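Local atomic coordinates of ASCH domain-containing protein (Pyrococcus horikoshii, PDB entry 2Z0T), a protein that is of unknown function but carries an ASCH domain of the PUA clan and probably binds RNA. Residues M1-I12 with Q33-E43. Sequence-based numbering, arbitrary orientation.
Sequences MKWEMGLQEEYI and QIKPGDIIIFE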
ATOM      1  N   MET A   1       6.935  10.270 -12.877  1.00 20.06           N
ATOM      2  CA  MET A   1       5.459  10.483 -12.928  1.00 23.11           C
ATOM      3  C   MET A   1       4.902  10.737 -11.532  1.00 20.95           C
ATOM      4  O   MET A   1       5.477  10.296 -10.537  1.00 21.31           O
ATOM      5  CB  MET A   1       4.769   9.253 -13.521  1.00 25.39           C
ATOM      6  CG  MET A   1       5.181   8.911 -14.944  1.00 33.11           C
ATOM      7  SD  MET A   1       4.688  10.174 -16.128  1.00 41.18           S
ATOM      8  CE  MET A   1       2.936   9.827 -16.284  1.00 37.36           C
ATOM      9  N   LYS A   2       3.786  11.459 -11.463  1.00 21.84           N
ATOM     10  CA  LYS A   2       3.128  11.751 -10.192  1.00 21.28           C
ATOM     11  C   LYS A   2       1.743  11.122 -10.247  1.00 19.98           C
ATOM     12  O   LYS A   2       0.964  11.397 -11.163  1.00 21.18           O
ATOM     13  CB  LYS A   2       2.995  13.260  -9.975  1.00 25.87           C
ATOM     14  CG  LYS A   2       4.315  13.989  -9.832  1.00 32.14           C
ATOM     15  CD  LYS A   2       4.098  15.484  -9.643  1.00 37.44           C
ATOM     16  CE  LYS A   2       5.421  16.221  -9.515  1.00 40.83           C
ATOM     17  NZ  LYS A   2       5.224  17.693  -9.391  1.00 46.31           N
ATOM     18  N   TRP A   3       1.439  10.279  -9.270  1.00 16.14           N
ATOM     19  CA  TRP A   3       0.150   9.601  -9.231  1.00 15.30           C
ATOM     20  C   TRP A   3      -0.697  10.054  -8.055  1.00 16.40           C
ATOM     21  O   TRP A   3      -0.178  10.350  -6.985  1.00 17.95           O
ATOM     22  CB  TRP A   3       0.356   8.093  -9.144  1.00 14.00           C
ATOM     23  CG  TRP A   3       1.316   7.583 -10.159  1.00 15.81           C
ATOM     24  CD1 TRP A   3       2.614   7.219  -9.951  1.00 13.62           C
ATOM     25  CD2 TRP A   3       1.068   7.415 -11.557  1.00 17.85           C
ATOM     26  NE1 TRP A   3       3.194   6.834 -11.138  1.00 15.37           N
ATOM     27  CE2 TRP A   3       2.266   6.945 -12.140  1.00 16.72           C
ATOM     28  CE3 TRP A   3      -0.051   7.618 -12.378  1.00 20.65           C
ATOM     29  CZ2 TRP A   3       2.378   6.673 -13.508  1.00 17.88           C
ATOM     30  CZ3 TRP A   3       0.060   7.349 -13.739  1.00 20.49           C
ATOM     31  CH2 TRP A   3       1.268   6.881 -14.289  1.00 21.26           C
ATOM     32  N   GLU A   4      -2.006  10.098  -8.261  1.00 15.74           N
ATOM     33  CA  GLU A   4      -2.925  10.502  -7.207  1.00 17.70           C
ATOM     34  C   GLU A   4      -3.785   9.328  -6.776  1.00 18.67           C
ATOM     35  O   GLU A   4      -4.292   8.584  -7.612  1.00 20.30           O
ATOM     36  CB  GLU A   4      -3.853  11.615  -7.695  1.00 20.41           C
ATOM     37  CG  GLU A   4      -3.173  12.911  -8.061  1.00 25.35           C
ATOM     38  CD  GLU A   4      -4.160  13.931  -8.595  1.00 29.14           C
ATOM     39  OE1 GLU A   4      -5.145  14.227  -7.886  1.00 28.39           O
ATOM     40  OE2 GLU A   4      -3.952  14.431  -9.719  1.00 31.28           O
ATOM     41  N   MET A   5      -3.936   9.151  -5.471  1.00 17.43           N
ATOM     42  CA  MET A   5      -4.789   8.095  -4.958  1.00 18.54           C
ATOM     43  C   MET A   5      -5.231   8.406  -3.537  1.00 18.04           C
ATOM     44  O   MET A   5      -4.558   9.134  -2.801  1.00 15.68           O
ATOM     45  CB  MET A   5      -4.112   6.710  -5.062  1.00 22.03           C
ATOM     46  CG  MET A   5      -2.737   6.546  -4.445  1.00 22.99           C
ATOM     47  SD  MET A   5      -2.027   4.891  -4.835  1.00 17.53           S
ATOM     48  CE  MET A   5      -1.083   5.242  -6.299  1.00 23.72           C
ATOM     49  N   GLY A   6      -6.395   7.884  -3.173  1.00 16.99           N
ATOM     50  CA  GLY A   6      -6.928   8.128  -1.850  1.00 14.75           C
ATOM     51  C   GLY A   6      -6.218   7.328  -0.781  1.00 15.04           C
ATOM     52  O   GLY A   6      -5.587   6.308  -1.064  1.00 16.73           O
ATOM     53  N   LEU A   7      -6.312   7.801   0.453  1.00 13.52           N
ATOM     54  CA  LEU A   7      -5.695   7.124   1.583  1.00 18.13           C
ATOM     55  C   LEU A   7      -6.423   7.514   2.860  1.00 20.21           C
ATOM     56  O   LEU A   7      -6.644   8.698   3.119  1.00 20.15           O
ATOM     57  CB  LEU A   7      -4.220   7.508   1.695  1.00 16.16           C
ATOM     58  CG  LEU A   7      -3.428   6.747   2.761  1.00 17.20           C
ATOM     59  CD1 LEU A   7      -3.314   5.274   2.362  1.00 17.27           C
ATOM     60  CD2 LEU A   7      -2.044   7.367   2.912  1.00 18.04           C
ATOM     61  N   GLN A   8      -6.803   6.517   3.653  1.00 21.31           N
ATOM     62  CA  GLN A   8      -7.500   6.779   4.904  1.00 23.24           C
ATOM     63  C   GLN A   8      -6.624   7.579   5.859  1.00 23.05           C
ATOM     64  O   GLN A   8      -5.404   7.421   5.891  1.00 21.20           O
ATOM     65  CB  GLN A   8      -7.937   5.465   5.557  1.00 24.12           C
ATOM     66  CG  GLN A   8      -9.074   4.782   4.817  1.00 31.59           C
ATOM     67  CD  GLN A   8      -9.636   3.586   5.564  1.00 36.49           C
ATOM     68  OE1 GLN A   8     -10.664   3.029   5.176  1.00 40.34           O
ATOM     69  NE2 GLN A   8      -8.961   3.180   6.635  1.00 36.27           N
ATOM     70  N   GLU A   9      -7.262   8.443   6.640  1.00 24.18           N
ATOM     71  CA  GLU A   9      -6.559   9.300   7.580  1.00 24.19           C
ATOM     72  C   GLU A   9      -5.567   8.599   8.502  1.00 23.47           C
ATOM     73  O   GLU A   9      -4.447   9.078   8.682  1.00 24.47           O
ATOM     74  CB  GLU A   9      -7.571  10.074   8.427  1.00 30.56           C
ATOM     75  CG  GLU A   9      -6.943  11.035   9.420  1.00 36.79           C
ATOM     76  CD  GLU A   9      -7.978  11.814  10.212  1.00 42.87           C
ATOM     77  OE1 GLU A   9      -8.799  12.519   9.586  1.00 45.00           O
ATOM     78  OE2 GLU A   9      -7.972  11.719  11.458  1.00 45.27           O
ATOM     79  N   GLU A  10      -5.968   7.471   9.084  1.00 22.10           N
ATOM     80  CA  GLU A  10      -5.088   6.764  10.008  1.00 23.93           C
ATOM     81  C   GLU A  10      -3.762   6.366   9.378  1.00 21.66           C
ATOM     82  O   GLU A  10      -2.743   6.299  10.064  1.00 23.81           O
ATOM     83  CB  GLU A  10      -5.778   5.522  10.596  1.00 26.37           C
ATOM     84  CG  GLU A  10      -5.939   4.343   9.646  1.00 33.11           C
ATOM     85  CD  GLU A  10      -6.253   3.044  10.383  1.00 36.78           C
ATOM     86  OE1 GLU A  10      -5.418   2.603  11.203  1.00 39.55           O
ATOM     87  OE2 GLU A  10      -7.332   2.463  10.144  1.00 37.75           O
ATOM     88  N   TYR A  11      -3.768   6.110   8.075  1.00 17.21           N
ATOM     89  CA  TYR A  11      -2.542   5.718   7.390  1.00 18.94           C
ATOM     90  C   TYR A  11      -1.660   6.913   7.063  1.00 19.70           C
ATOM     91  O   TYR A  11      -0.437   6.792   7.011  1.00 18.35           O
ATOM     92  CB  TYR A  11      -2.876   4.936   6.118  1.00 17.28           C
ATOM     93  CG  TYR A  11      -3.612   3.657   6.413  1.00 17.97           C
ATOM     94  CD1 TYR A  11      -3.103   2.738   7.335  1.00 16.26           C
ATOM     95  CD2 TYR A  11      -4.831   3.371   5.801  1.00 19.20           C
ATOM     96  CE1 TYR A  11      -3.792   1.568   7.639  1.00 18.57           C
ATOM     97  CE2 TYR A  11      -5.529   2.202   6.100  1.00 21.05           C
ATOM     98  CZ  TYR A  11      -5.003   1.307   7.021  1.00 19.01           C
ATOM     99  OH  TYR A  11      -5.698   0.160   7.328  1.00 21.69           O
ATOM    100  N   ILE A  12      -2.276   8.070   6.854  1.00 19.53           N
ATOM    101  CA  ILE A  12      -1.515   9.274   6.555  1.00 18.84           C
ATOM    102  C   ILE A  12      -0.557   9.562   7.707  1.00 22.22           C
ATOM    103  O   ILE A  12       0.620   9.853   7.492  1.00 21.05           O
ATOM    104  CB  ILE A  12      -2.449  10.494   6.342  1.00 18.20           C
ATOM    105  CG1 ILE A  12      -3.298  10.275   5.088  1.00 18.28           C
ATOM    106  CG2 ILE A  12      -1.626  11.774   6.213  1.00 19.68           C
ATOM    107  CD1 ILE A  12      -4.274  11.398   4.787  1.00 18.68           C
ATOM    108  N   GLN A  33       1.434   1.061 -13.611  1.00 19.64           N
ATOM    109  CA  GLN A  33       2.232   2.027 -14.350  1.00 19.11           C
ATOM    110  C   GLN A  33       3.163   2.799 -13.432  1.00 16.60           C
ATOM    111  O   GLN A  33       3.787   3.776 -13.842  1.00 16.74           O
ATOM    112  CB  GLN A  33       1.315   2.982 -15.114  1.00 25.00           C
ATOM    113  CG  GLN A  33       0.262   3.662 -14.271  1.00 33.08           C
ATOM    114  CD  GLN A  33      -0.835   4.287 -15.117  1.00 35.37           C
ATOM    115  OE1 GLN A  33      -0.563   5.045 -16.049  1.00 40.18           O
ATOM    116  NE2 GLN A  33      -2.082   3.977 -14.789  1.00 39.14           N
ATOM    117  N   ILE A  34       3.262   2.338 -12.191  1.00 14.63           N
ATOM    118  CA  ILE A  34       4.106   2.981 -11.189  1.00 15.97           C
ATOM    119  C   ILE A  34       5.477   2.322 -11.098  1.00 15.18           C
ATOM    120  O   ILE A  34       5.595   1.099 -11.153  1.00 18.85           O
ATOM    121  CB  ILE A  34       3.433   2.918  -9.801  1.00 15.31           C
ATOM    122  CG1 ILE A  34       2.054   3.578  -9.869  1.00 16.11           C
ATOM    123  CG2 ILE A  34       4.319   3.593  -8.756  1.00 14.40           C
ATOM    124  CD1 ILE A  34       1.295   3.547  -8.546  1.00 14.44           C
ATOM    125  N   LYS A  35       6.518   3.137 -10.963  1.00 14.56           N
ATOM    126  CA  LYS A  35       7.871   2.609 -10.854  1.00 14.72           C
ATOM    127  C   LYS A  35       8.681   3.443  -9.869  1.00 12.69           C
ATOM    128  O   LYS A  35       8.340   4.597  -9.602  1.00 15.35           O
ATOM    129  CB  LYS A  35       8.554   2.614 -12.225  1.00 14.84           C
ATOM    130  CG  LYS A  35       8.729   3.997 -12.848  1.00 17.57           C
ATOM    131  CD  LYS A  35       9.337   3.885 -14.240  1.00 15.57           C
ATOM    132  CE  LYS A  35       9.513   5.248 -14.886  1.00 21.03           C
ATOM    133  NZ  LYS A  35       8.213   5.960 -15.022  1.00 24.92           N
ATOM    134  N   PRO A  36       9.752   2.863  -9.299  1.00 12.05           N
ATOM    135  CA  PRO A  36      10.577   3.609  -8.350  1.00 11.22           C
ATOM    136  C   PRO A  36      11.008   4.924  -8.995  1.00 13.40           C
ATOM    137  O   PRO A  36      11.375   4.955 -10.171  1.00 15.33           O
ATOM    138  CB  PRO A  36      11.748   2.659  -8.095  1.00 11.72           C
ATOM    139  CG  PRO A  36      11.096   1.321  -8.179  1.00 11.56           C
ATOM    140  CD  PRO A  36      10.219   1.469  -9.416  1.00 11.47           C
ATOM    141  N   GLY A  37      10.945   6.007  -8.229  1.00 14.83           N
ATOM    142  CA  GLY A  37      11.308   7.309  -8.762  1.00 16.23           C
ATOM    143  C   GLY A  37      10.067   8.169  -8.927  1.00 16.37           C
ATOM    144  O   GLY A  37      10.151   9.398  -8.967  1.00 17.49           O
ATOM    145  N   ASP A  38       8.910   7.521  -9.033  1.00 16.55           N
ATOM    146  CA  ASP A  38       7.643   8.235  -9.177  1.00 14.47           C
ATOM    147  C   ASP A  38       7.227   8.829  -7.841  1.00 13.41           C
ATOM    148  O   ASP A  38       7.780   8.490  -6.798  1.00 12.48           O
ATOM    149  CB  ASP A  38       6.525   7.293  -9.642  1.00 14.03           C
ATOM    150  CG  ASP A  38       6.670   6.870 -11.082  1.00 15.33           C
ATOM    151  OD1 ASP A  38       7.537   7.424 -11.790  1.00 16.89           O
ATOM    152  OD2 ASP A  38       5.902   5.978 -11.508  1.00 14.96           O
ATOM    153  N   ILE A  39       6.233   9.705  -7.889  1.00 13.16           N
ATOM    154  CA  ILE A  39       5.704  10.349  -6.700  1.00 15.38           C
ATOM    155  C   ILE A  39       4.219  10.032  -6.564  1.00 14.59           C
ATOM    156  O   ILE A  39       3.499   9.962  -7.563  1.00 14.10           O
ATOM    157  CB  ILE A  39       5.857  11.889  -6.779  1.00 15.53           C
ATOM    158  CG1 ILE A  39       7.339  12.267  -6.800  1.00 20.69           C
ATOM    159  CG2 ILE A  39       5.132  12.552  -5.611  1.00 14.38           C
ATOM    160  CD1 ILE A  39       8.116  11.765  -5.600  1.00 20.40           C
ATOM    161  N   ILE A  40       3.766   9.826  -5.334  1.00 13.63           N
ATOM    162  CA  ILE A  40       2.351   9.571  -5.101  1.00 13.45           C
ATOM    163  C   ILE A  40       1.779  10.672  -4.219  1.00 14.14           C
ATOM    164  O   ILE A  40       2.333  10.991  -3.168  1.00 14.97           O
ATOM    165  CB  ILE A  40       2.101   8.203  -4.424  1.00 15.02           C
ATOM    166  CG1 ILE A  40       2.491   7.070  -5.379  1.00 14.77           C
ATOM    167  CG2 ILE A  40       0.623   8.070  -4.047  1.00 12.89           C
ATOM    168  CD1 ILE A  40       2.370   5.686  -4.768  1.00 11.81           C
ATOM    169  N   ILE A  41       0.684  11.272  -4.675  1.00 13.19           N
ATOM    170  CA  ILE A  41       0.007  12.323  -3.923  1.00 14.88           C
ATOM    171  C   ILE A  41      -1.208  11.652  -3.295  1.00 13.52           C
ATOM    172  O   ILE A  41      -2.127  11.235  -4.002  1.00 13.76           O
ATOM    173  CB  ILE A  41      -0.472  13.466  -4.848  1.00 16.85           C
ATOM    174  CG1 ILE A  41       0.707  14.027  -5.645  1.00 20.96           C
ATOM    175  CG2 ILE A  41      -1.126  14.567  -4.018  1.00 19.91           C
ATOM    176  CD1 ILE A  41       1.816  14.604  -4.790  1.00 22.35           C
ATOM    177  N   PHE A  42      -1.201  11.537  -1.972  1.00 12.44           N
ATOM    178  CA  PHE A  42      -2.294  10.887  -1.250  1.00 13.46           C
ATOM    179  C   PHE A  42      -3.383  11.833  -0.753  1.00 12.91           C
ATOM    180  O   PHE A  42      -3.104  12.933  -0.283  1.00 15.86           O
ATOM    181  CB  PHE A  42      -1.756  10.125  -0.029  1.00 14.09           C
ATOM    182  CG  PHE A  42      -1.079   8.824  -0.354  1.00 14.88           C
ATOM    183  CD1 PHE A  42      -1.767   7.804  -1.003  1.00 16.03           C
ATOM    184  CD2 PHE A  42       0.238   8.596   0.045  1.00 15.55           C
ATOM    185  CE1 PHE A  42      -1.155   6.572  -1.249  1.00 18.78           C
ATOM    186  CE2 PHE A  42       0.859   7.367  -0.196  1.00 14.64           C
ATOM    187  CZ  PHE A  42       0.158   6.355  -0.843  1.00 16.04           C
ATOM    188  N   GLU A  43      -4.624  11.371  -0.865  1.00 15.93           N
ATOM    189  CA  GLU A  43      -5.801  12.090  -0.388  1.00 15.82           C
ATOM    190  C   GLU A  43      -5.813  13.594  -0.645  1.00 14.52           C
ATOM    191  O   GLU A  43      -5.846  14.394   0.293  1.00 14.70           O
ATOM    192  CB  GLU A  43      -5.964  11.816   1.110  1.00 16.52           C
ATOM    193  CG  GLU A  43      -7.353  12.060   1.671  1.00 17.56           C
ATOM    194  CD  GLU A  43      -8.420  11.206   1.011  1.00 20.35           C
ATOM    195  OE1 GLU A  43      -8.099  10.094   0.536  1.00 18.21           O
ATOM    196  OE2 GLU A  43      -9.592  11.643   0.983  1.00 19.96           O
TER
HETATM  197  O   HOH W   1       9.112  11.381 -10.526  1.00 29.66           O
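D38 ties its carboxylate to both W3 and the chain start. The indole NE1 of W3 gives OD2 of D38 an almost straight hydrogen bond (2.9 Å, 178°). OD2 lies in the ring plane, yet the N-H comes from above the carboxylate plane. K35 N reaches OD2 from the opposite face. M1 N forms a salt bridge with D38 OD1 at 3.1 Å. Parallel ladder bonds follow, including W3 N to I39 O and I41 N to W3 O (2.6 Å). This pairing puts edge strand 2-5 beside strand 39-42 in the mixed sheet of the PUA-like fold; strand 47-57 flanks 39-42 on its other side. Just beyond strand 2-5, L7 N donates to E43 OE1 at 2.9 Å. With chi1 at -50°, W3 has its CG beside its own backbone N and lays its ring over I34 and Q33. I34 CG1 sits 3.8 Å from the centroid of the W3 five-membered ring. Q33 CG covers the six-membered ring. A leucine in place of W3 would probably leave D38 OD2 without its indole donor and take away the flat face under I34 CG1 and Q33 CG. M5 CE meets I34 CD1 tip to tip. The F42 ring is sandwiched between L7 CD2 and I40 CG2.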